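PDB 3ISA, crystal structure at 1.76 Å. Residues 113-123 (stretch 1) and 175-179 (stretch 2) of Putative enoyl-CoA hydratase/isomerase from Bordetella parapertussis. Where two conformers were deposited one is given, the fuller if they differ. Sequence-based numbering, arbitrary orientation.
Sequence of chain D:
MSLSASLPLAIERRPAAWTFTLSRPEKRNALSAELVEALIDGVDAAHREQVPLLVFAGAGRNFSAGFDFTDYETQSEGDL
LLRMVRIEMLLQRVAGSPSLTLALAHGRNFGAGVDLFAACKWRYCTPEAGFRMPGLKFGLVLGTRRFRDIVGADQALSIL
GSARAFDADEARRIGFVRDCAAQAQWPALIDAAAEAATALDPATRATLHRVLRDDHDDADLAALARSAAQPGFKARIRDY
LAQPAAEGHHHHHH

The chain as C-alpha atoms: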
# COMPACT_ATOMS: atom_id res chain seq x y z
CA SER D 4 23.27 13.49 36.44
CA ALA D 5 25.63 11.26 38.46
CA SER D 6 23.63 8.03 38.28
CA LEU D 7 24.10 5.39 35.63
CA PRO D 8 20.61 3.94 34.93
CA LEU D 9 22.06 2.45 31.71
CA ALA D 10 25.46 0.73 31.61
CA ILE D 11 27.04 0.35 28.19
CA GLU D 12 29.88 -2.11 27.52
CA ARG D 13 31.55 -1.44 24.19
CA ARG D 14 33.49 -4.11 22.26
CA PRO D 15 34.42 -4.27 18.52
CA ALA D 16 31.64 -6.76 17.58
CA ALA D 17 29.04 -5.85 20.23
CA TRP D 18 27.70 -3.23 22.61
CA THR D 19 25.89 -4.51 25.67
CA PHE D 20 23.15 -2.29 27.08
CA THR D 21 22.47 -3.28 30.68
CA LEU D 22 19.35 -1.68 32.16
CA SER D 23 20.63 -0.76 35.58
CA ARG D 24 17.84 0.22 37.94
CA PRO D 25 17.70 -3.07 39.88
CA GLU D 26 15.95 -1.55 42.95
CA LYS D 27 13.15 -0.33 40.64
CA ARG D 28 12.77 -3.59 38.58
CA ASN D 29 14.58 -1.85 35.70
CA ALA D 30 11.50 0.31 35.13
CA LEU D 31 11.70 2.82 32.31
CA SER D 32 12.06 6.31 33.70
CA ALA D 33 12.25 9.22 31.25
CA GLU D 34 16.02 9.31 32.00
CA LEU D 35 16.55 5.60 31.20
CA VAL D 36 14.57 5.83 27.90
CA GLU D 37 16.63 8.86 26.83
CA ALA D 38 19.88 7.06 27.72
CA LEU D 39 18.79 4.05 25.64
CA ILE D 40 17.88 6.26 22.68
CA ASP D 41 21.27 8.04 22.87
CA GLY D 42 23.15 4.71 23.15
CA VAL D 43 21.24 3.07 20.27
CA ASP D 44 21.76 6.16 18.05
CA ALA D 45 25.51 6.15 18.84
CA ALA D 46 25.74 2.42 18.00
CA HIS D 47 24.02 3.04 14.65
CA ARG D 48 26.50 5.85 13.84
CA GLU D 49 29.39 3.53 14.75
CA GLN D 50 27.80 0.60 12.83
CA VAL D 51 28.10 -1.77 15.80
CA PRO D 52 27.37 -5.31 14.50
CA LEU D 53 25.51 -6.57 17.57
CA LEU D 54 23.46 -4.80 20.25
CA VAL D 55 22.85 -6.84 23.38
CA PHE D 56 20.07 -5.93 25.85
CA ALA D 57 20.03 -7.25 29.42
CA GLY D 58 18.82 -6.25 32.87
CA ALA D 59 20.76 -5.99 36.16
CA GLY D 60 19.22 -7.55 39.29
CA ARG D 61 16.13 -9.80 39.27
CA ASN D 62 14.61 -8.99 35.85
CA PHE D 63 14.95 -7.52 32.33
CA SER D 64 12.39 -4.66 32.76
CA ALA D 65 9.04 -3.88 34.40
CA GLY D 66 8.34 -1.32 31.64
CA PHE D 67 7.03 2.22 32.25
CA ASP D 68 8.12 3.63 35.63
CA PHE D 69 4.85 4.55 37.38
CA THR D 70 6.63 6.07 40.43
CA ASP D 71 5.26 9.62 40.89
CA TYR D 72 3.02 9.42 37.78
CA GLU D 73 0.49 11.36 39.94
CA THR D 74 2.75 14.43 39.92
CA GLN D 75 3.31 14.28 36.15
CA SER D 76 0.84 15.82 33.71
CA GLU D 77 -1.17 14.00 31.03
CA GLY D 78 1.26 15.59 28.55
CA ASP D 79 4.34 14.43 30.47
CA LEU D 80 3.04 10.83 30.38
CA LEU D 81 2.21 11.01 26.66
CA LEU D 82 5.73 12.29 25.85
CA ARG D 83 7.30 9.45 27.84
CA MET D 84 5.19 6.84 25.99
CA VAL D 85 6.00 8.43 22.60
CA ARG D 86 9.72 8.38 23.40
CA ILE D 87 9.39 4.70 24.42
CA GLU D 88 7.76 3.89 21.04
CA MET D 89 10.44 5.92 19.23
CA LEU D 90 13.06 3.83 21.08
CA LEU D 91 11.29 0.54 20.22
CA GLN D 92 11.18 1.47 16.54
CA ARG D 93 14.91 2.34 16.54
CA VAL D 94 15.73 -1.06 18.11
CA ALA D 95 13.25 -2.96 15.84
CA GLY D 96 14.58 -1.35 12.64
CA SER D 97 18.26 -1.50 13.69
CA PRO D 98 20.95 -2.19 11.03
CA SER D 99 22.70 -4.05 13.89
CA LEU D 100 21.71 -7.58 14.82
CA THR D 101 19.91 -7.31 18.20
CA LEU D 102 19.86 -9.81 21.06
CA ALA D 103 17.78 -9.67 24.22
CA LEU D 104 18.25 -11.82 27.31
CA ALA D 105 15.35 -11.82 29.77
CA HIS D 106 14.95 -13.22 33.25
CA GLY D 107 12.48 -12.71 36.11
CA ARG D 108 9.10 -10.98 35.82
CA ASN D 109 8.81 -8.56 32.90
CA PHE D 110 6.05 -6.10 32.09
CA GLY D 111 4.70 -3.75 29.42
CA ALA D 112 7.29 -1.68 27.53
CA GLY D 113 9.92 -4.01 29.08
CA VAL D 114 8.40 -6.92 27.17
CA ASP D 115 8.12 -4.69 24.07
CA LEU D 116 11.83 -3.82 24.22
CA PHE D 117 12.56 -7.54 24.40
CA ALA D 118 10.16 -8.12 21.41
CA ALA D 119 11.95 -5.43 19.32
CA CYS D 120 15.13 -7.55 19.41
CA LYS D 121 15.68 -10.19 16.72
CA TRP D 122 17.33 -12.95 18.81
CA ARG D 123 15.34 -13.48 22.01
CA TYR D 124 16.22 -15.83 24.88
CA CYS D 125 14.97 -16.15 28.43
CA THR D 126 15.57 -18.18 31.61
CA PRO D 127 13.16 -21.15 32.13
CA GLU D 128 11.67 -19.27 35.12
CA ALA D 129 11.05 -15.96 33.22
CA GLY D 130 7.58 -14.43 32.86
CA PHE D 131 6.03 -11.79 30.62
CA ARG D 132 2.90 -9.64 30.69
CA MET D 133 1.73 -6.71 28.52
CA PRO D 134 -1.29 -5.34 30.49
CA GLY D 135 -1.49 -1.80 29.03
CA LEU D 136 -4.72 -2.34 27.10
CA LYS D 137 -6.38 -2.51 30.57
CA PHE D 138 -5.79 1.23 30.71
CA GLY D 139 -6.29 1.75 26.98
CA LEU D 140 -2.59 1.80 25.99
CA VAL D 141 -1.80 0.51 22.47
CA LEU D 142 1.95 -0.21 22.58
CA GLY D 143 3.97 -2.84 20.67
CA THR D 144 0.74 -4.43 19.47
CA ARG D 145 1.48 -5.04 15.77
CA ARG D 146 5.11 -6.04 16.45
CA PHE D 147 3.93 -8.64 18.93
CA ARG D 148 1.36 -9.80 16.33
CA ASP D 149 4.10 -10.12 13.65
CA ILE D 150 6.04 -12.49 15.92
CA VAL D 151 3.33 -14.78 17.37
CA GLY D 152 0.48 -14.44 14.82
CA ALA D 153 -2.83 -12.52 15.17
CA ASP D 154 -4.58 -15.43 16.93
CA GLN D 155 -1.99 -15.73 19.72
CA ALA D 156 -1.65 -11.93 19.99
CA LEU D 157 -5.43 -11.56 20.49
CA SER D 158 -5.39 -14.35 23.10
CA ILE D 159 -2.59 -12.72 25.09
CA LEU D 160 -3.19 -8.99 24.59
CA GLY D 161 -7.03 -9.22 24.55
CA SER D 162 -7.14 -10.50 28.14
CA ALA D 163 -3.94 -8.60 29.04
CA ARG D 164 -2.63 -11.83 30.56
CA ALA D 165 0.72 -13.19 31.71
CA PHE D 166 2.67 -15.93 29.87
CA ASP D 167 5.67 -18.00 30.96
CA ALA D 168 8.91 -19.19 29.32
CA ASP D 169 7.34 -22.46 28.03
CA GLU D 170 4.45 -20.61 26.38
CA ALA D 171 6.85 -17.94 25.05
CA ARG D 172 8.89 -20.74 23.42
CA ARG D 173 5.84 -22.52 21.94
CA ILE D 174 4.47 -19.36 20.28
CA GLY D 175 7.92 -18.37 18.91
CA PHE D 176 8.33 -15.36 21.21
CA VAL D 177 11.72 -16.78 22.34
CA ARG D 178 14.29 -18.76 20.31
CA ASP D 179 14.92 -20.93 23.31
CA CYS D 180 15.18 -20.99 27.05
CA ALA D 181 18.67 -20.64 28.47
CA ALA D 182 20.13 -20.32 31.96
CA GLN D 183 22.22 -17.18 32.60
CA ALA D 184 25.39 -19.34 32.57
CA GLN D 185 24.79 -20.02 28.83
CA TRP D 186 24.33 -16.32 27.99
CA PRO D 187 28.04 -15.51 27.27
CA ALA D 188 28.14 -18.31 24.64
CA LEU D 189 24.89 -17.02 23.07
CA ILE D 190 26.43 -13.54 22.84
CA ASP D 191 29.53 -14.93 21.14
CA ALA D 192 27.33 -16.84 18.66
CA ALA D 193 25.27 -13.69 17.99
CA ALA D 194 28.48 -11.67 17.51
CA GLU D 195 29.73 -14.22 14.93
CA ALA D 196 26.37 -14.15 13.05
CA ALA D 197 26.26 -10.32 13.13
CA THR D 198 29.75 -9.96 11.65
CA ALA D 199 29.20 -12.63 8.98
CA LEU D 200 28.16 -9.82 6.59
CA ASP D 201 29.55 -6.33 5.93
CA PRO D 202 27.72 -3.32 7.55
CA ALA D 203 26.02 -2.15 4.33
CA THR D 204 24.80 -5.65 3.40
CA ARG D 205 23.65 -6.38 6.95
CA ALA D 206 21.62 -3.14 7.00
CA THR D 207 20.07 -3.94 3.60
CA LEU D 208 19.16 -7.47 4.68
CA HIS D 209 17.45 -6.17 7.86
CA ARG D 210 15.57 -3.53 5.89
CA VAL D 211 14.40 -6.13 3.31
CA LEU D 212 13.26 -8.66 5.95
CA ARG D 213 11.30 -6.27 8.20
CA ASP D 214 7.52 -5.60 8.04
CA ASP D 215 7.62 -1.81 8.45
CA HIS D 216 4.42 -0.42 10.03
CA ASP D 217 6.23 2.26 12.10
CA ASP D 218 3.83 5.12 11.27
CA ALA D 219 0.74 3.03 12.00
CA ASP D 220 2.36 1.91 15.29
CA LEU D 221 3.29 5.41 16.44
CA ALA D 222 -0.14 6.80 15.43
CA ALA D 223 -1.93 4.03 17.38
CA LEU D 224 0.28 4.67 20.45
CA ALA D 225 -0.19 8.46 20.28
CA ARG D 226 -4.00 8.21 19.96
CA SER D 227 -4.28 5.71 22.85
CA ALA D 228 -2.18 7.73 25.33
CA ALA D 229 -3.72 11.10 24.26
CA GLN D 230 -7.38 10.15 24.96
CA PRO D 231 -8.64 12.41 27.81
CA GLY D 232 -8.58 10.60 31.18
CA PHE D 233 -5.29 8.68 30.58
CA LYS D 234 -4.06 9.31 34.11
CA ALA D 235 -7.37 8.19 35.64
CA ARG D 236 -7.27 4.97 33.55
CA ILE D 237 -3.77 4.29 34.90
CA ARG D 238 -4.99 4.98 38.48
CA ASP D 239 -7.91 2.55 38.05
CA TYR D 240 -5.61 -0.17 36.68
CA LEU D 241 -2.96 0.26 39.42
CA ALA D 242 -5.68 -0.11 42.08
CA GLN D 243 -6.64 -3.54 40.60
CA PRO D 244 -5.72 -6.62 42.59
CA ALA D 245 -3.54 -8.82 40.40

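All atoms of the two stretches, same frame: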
# COMPACT_ATOMS: atom_id res chain seq x y z
N GLY D 113 8.82 -3.05 28.86
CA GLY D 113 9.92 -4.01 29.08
C GLY D 113 9.83 -5.22 28.16
O GLY D 113 10.82 -5.61 27.52
N VAL D 114 8.65 -5.82 28.09
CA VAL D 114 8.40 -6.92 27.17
C VAL D 114 8.50 -6.43 25.72
O VAL D 114 9.02 -7.13 24.88
CB VAL D 114 7.03 -7.61 27.46
CG1 VAL D 114 6.78 -8.82 26.51
CG2 VAL D 114 6.96 -8.06 28.94
N ASP D 115 8.03 -5.21 25.44
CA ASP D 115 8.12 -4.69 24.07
C ASP D 115 9.58 -4.46 23.60
O ASP D 115 9.93 -4.69 22.42
CB ASP D 115 7.32 -3.40 23.95
CG ASP D 115 5.83 -3.60 24.21
OD1 ASP D 115 5.23 -4.55 23.64
OD2 ASP D 115 5.26 -2.82 25.00
N LEU D 116 10.42 -4.02 24.52
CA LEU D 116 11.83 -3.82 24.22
C LEU D 116 12.48 -5.15 23.86
O LEU D 116 13.22 -5.25 22.87
CB LEU D 116 12.54 -3.13 25.39
CG LEU D 116 14.06 -2.95 25.24
CD1 LEU D 116 14.41 -2.15 23.96
CD2 LEU D 116 14.58 -2.27 26.51
N PHE D 117 12.18 -6.17 24.67
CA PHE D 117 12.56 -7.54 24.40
C PHE D 117 12.08 -8.00 23.01
O PHE D 117 12.88 -8.51 22.21
CB PHE D 117 11.96 -8.42 25.52
CG PHE D 117 12.40 -9.85 25.48
CD1 PHE D 117 13.66 -10.21 25.95
CD2 PHE D 117 11.53 -10.84 25.00
CE1 PHE D 117 14.08 -11.54 25.90
CE2 PHE D 117 11.94 -12.17 24.97
CZ PHE D 117 13.22 -12.52 25.43
N ALA D 118 10.79 -7.76 22.71
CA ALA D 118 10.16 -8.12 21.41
C ALA D 118 10.83 -7.46 20.20
O ALA D 118 10.91 -8.07 19.14
CB ALA D 118 8.65 -7.79 21.43
N ALA D 119 11.30 -6.22 20.38
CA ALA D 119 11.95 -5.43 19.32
C ALA D 119 13.28 -6.05 18.87
O ALA D 119 13.77 -5.76 17.79
CB ALA D 119 12.16 -3.98 19.79
N CYS D 120 13.86 -6.90 19.72
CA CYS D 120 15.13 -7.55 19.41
C CYS D 120 14.91 -8.82 18.60
O CYS D 120 13.93 -9.51 18.82
CB CYS D 120 15.88 -7.89 20.69
SG CYS D 120 16.40 -6.41 21.57
N LYS D 121 15.84 -9.12 17.69
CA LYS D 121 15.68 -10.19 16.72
C LYS D 121 15.95 -11.57 17.31
O LYS D 121 15.20 -12.51 17.04
CB LYS D 121 16.57 -9.96 15.50
CG LYS D 121 16.24 -8.67 14.69
CD LYS D 121 14.87 -8.76 14.00
CE LYS D 121 14.29 -7.37 13.61
NZ LYS D 121 13.76 -6.58 14.80
N TRP D 122 17.02 -11.70 18.09
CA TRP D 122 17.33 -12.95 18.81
C TRP D 122 16.85 -12.78 20.25
O TRP D 122 17.27 -11.85 20.95
CB TRP D 122 18.84 -13.27 18.76
CG TRP D 122 19.38 -13.75 17.42
CD1 TRP D 122 18.89 -13.48 16.17
CD2 TRP D 122 20.54 -14.57 17.23
NE1 TRP D 122 19.67 -14.10 15.21
CE2 TRP D 122 20.69 -14.77 15.83
CE3 TRP D 122 21.46 -15.17 18.09
CZ2 TRP D 122 21.72 -15.54 15.29
CZ3 TRP D 122 22.49 -15.94 17.55
CH2 TRP D 122 22.61 -16.10 16.17
N ARG D 123 15.95 -13.65 20.70
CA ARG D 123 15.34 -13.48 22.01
C ARG D 123 15.44 -14.77 22.81
O ARG D 123 14.99 -15.82 22.36
CB ARG D 123 13.87 -13.05 21.87
CG ARG D 123 13.65 -11.81 21.03
CD ARG D 123 12.16 -11.52 20.82
NE ARG D 123 11.49 -12.54 20.01
CZ ARG D 123 11.54 -12.63 18.68
NH1 ARG D 123 10.89 -13.60 18.05
NH2 ARG D 123 12.24 -11.74 17.97
N GLY D 175 6.82 -18.96 19.67
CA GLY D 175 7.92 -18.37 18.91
C GLY D 175 8.35 -16.99 19.39
O GLY D 175 9.08 -16.28 18.69
N PHE D 176 7.92 -16.62 20.60
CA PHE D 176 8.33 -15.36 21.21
C PHE D 176 9.80 -15.41 21.67
O PHE D 176 10.49 -14.39 21.68
CB PHE D 176 7.38 -14.95 22.35
CG PHE D 176 7.58 -13.53 22.83
CD1 PHE D 176 7.45 -12.45 21.95
CD2 PHE D 176 7.91 -13.27 24.15
CE1 PHE D 176 7.66 -11.13 22.39
CE2 PHE D 176 8.12 -11.95 24.60
CZ PHE D 176 7.99 -10.89 23.72
N VAL D 177 10.28 -16.60 22.06
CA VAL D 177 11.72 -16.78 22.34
C VAL D 177 12.29 -17.88 21.45
O VAL D 177 11.57 -18.81 21.06
CB VAL D 177 12.05 -17.03 23.86
CG1 VAL D 177 11.65 -15.83 24.72
CG2 VAL D 177 11.39 -18.29 24.39
N ARG D 178 13.57 -17.74 21.09
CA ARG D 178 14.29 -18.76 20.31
C ARG D 178 14.39 -20.02 21.12
O ARG D 178 14.16 -21.13 20.62
CB ARG D 178 15.71 -18.29 20.00
CG ARG D 178 15.85 -17.60 18.68
CD ARG D 178 17.18 -16.85 18.61
NE ARG D 178 18.26 -17.64 18.01
CZ ARG D 178 18.51 -17.70 16.70
NH1 ARG D 178 19.53 -18.44 16.25
NH2 ARG D 178 17.76 -17.03 15.84
N ASP D 179 14.74 -19.84 22.39
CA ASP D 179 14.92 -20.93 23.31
C ASP D 179 15.01 -20.38 24.71
O ASP D 179 15.15 -19.17 24.92
CB ASP D 179 16.19 -21.74 22.99
CG ASP D 179 15.98 -23.23 23.18
OD1 ASP D 179 15.55 -23.66 24.28
OD2 ASP D 179 16.24 -23.98 22.21
O HOH W 1 15.62 -15.77 16.06

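What fills the apolar centre of this contact? The ring of F176 does, reaching from the loop of stretch 2 to the helix of stretch 1, which begins earlier in the chain. Its CA-to-CB bond points sideways, but with chi1 in the t well the end of the side chain comes nearer the helix. There it meets three residues. V114 CG1 lies 3.7 Å from F176 CZ, A118 CB lies 3.6 Å from F176 CE1, and F117 CD2 lies 3.6 Å from F176 CE2. V114 and A118 are one helical turn apart, joined by the backbone hydrogen bond from A118 N to V114 O (2.9 Å), so their side chains come to the same ring from neighbouring turns. The methyl of A118 sits at the edge of that ring, near its plane.

How do the two phenylalanines fit together? The ring centroids of F117 and F176 are 5.6 Å apart and the planes of the two rings meet at 56°, an oblique arrangement that still brings carbon against carbon at van der Waals distance. The CA-to-CB bond of F117 points toward stretch 2, and its ring also touches V177, whose CG1 lies 3.7 Å from F117 CE2, near the plane of the F117 ring. All these groups are buried, and packing them together keeps their nonpolar surface away from water.

Where do the two backbones come together? The CA atoms of R123 and V177 are the nearest pair across the stretches, 4.9 Å apart. R123 lies in a strand that continues later in the chain, and its carbonyl accepts a hydrogen bond from the next residue of stretch 2: R178 N to R123 O is 2.7 Å, with an angle of 159° at the hydrogen. This short, nearly straight bond is the one backbone-to-backbone hydrogen bond between the stretches.

What does the side chain of R123 do in this buried setting? It supplies donors to two backbone carbonyls of stretch 2. R123 NE gives a hydrogen bond to F176 O at 2.7 Å, and R123 NH1 gives a longer one to G175 O at 3.3 Å; both oxygens lie near the guanidinium plane, where its N-H bonds point. R123 NH2 turns back to its own stretch and binds C120 O at 2.9 Å, tying the turn after the helix to the same group. G175 itself leaves the preceding helix in a Schellman motif, with a positive phi of 82° that favours glycine.

How is the outer, polar edge closed? R178, partly exposed, lays its guanidinium flat on the indole of W122, with centres 3.8 Å apart and planes only 8° from parallel. R178 CZ stands 3.8 Å from the centroid of the five-membered ring of W122, over its face, so the positive charge meets the indole's pi electrons in a cation-pi interaction. Stacking leaves the in-plane N-H groups free for other partners: R178 NH2 donates to water 1, 2.5 Å from the water O, and that water O makes a weak hydrogen bond to K121 O at 3.4 Å.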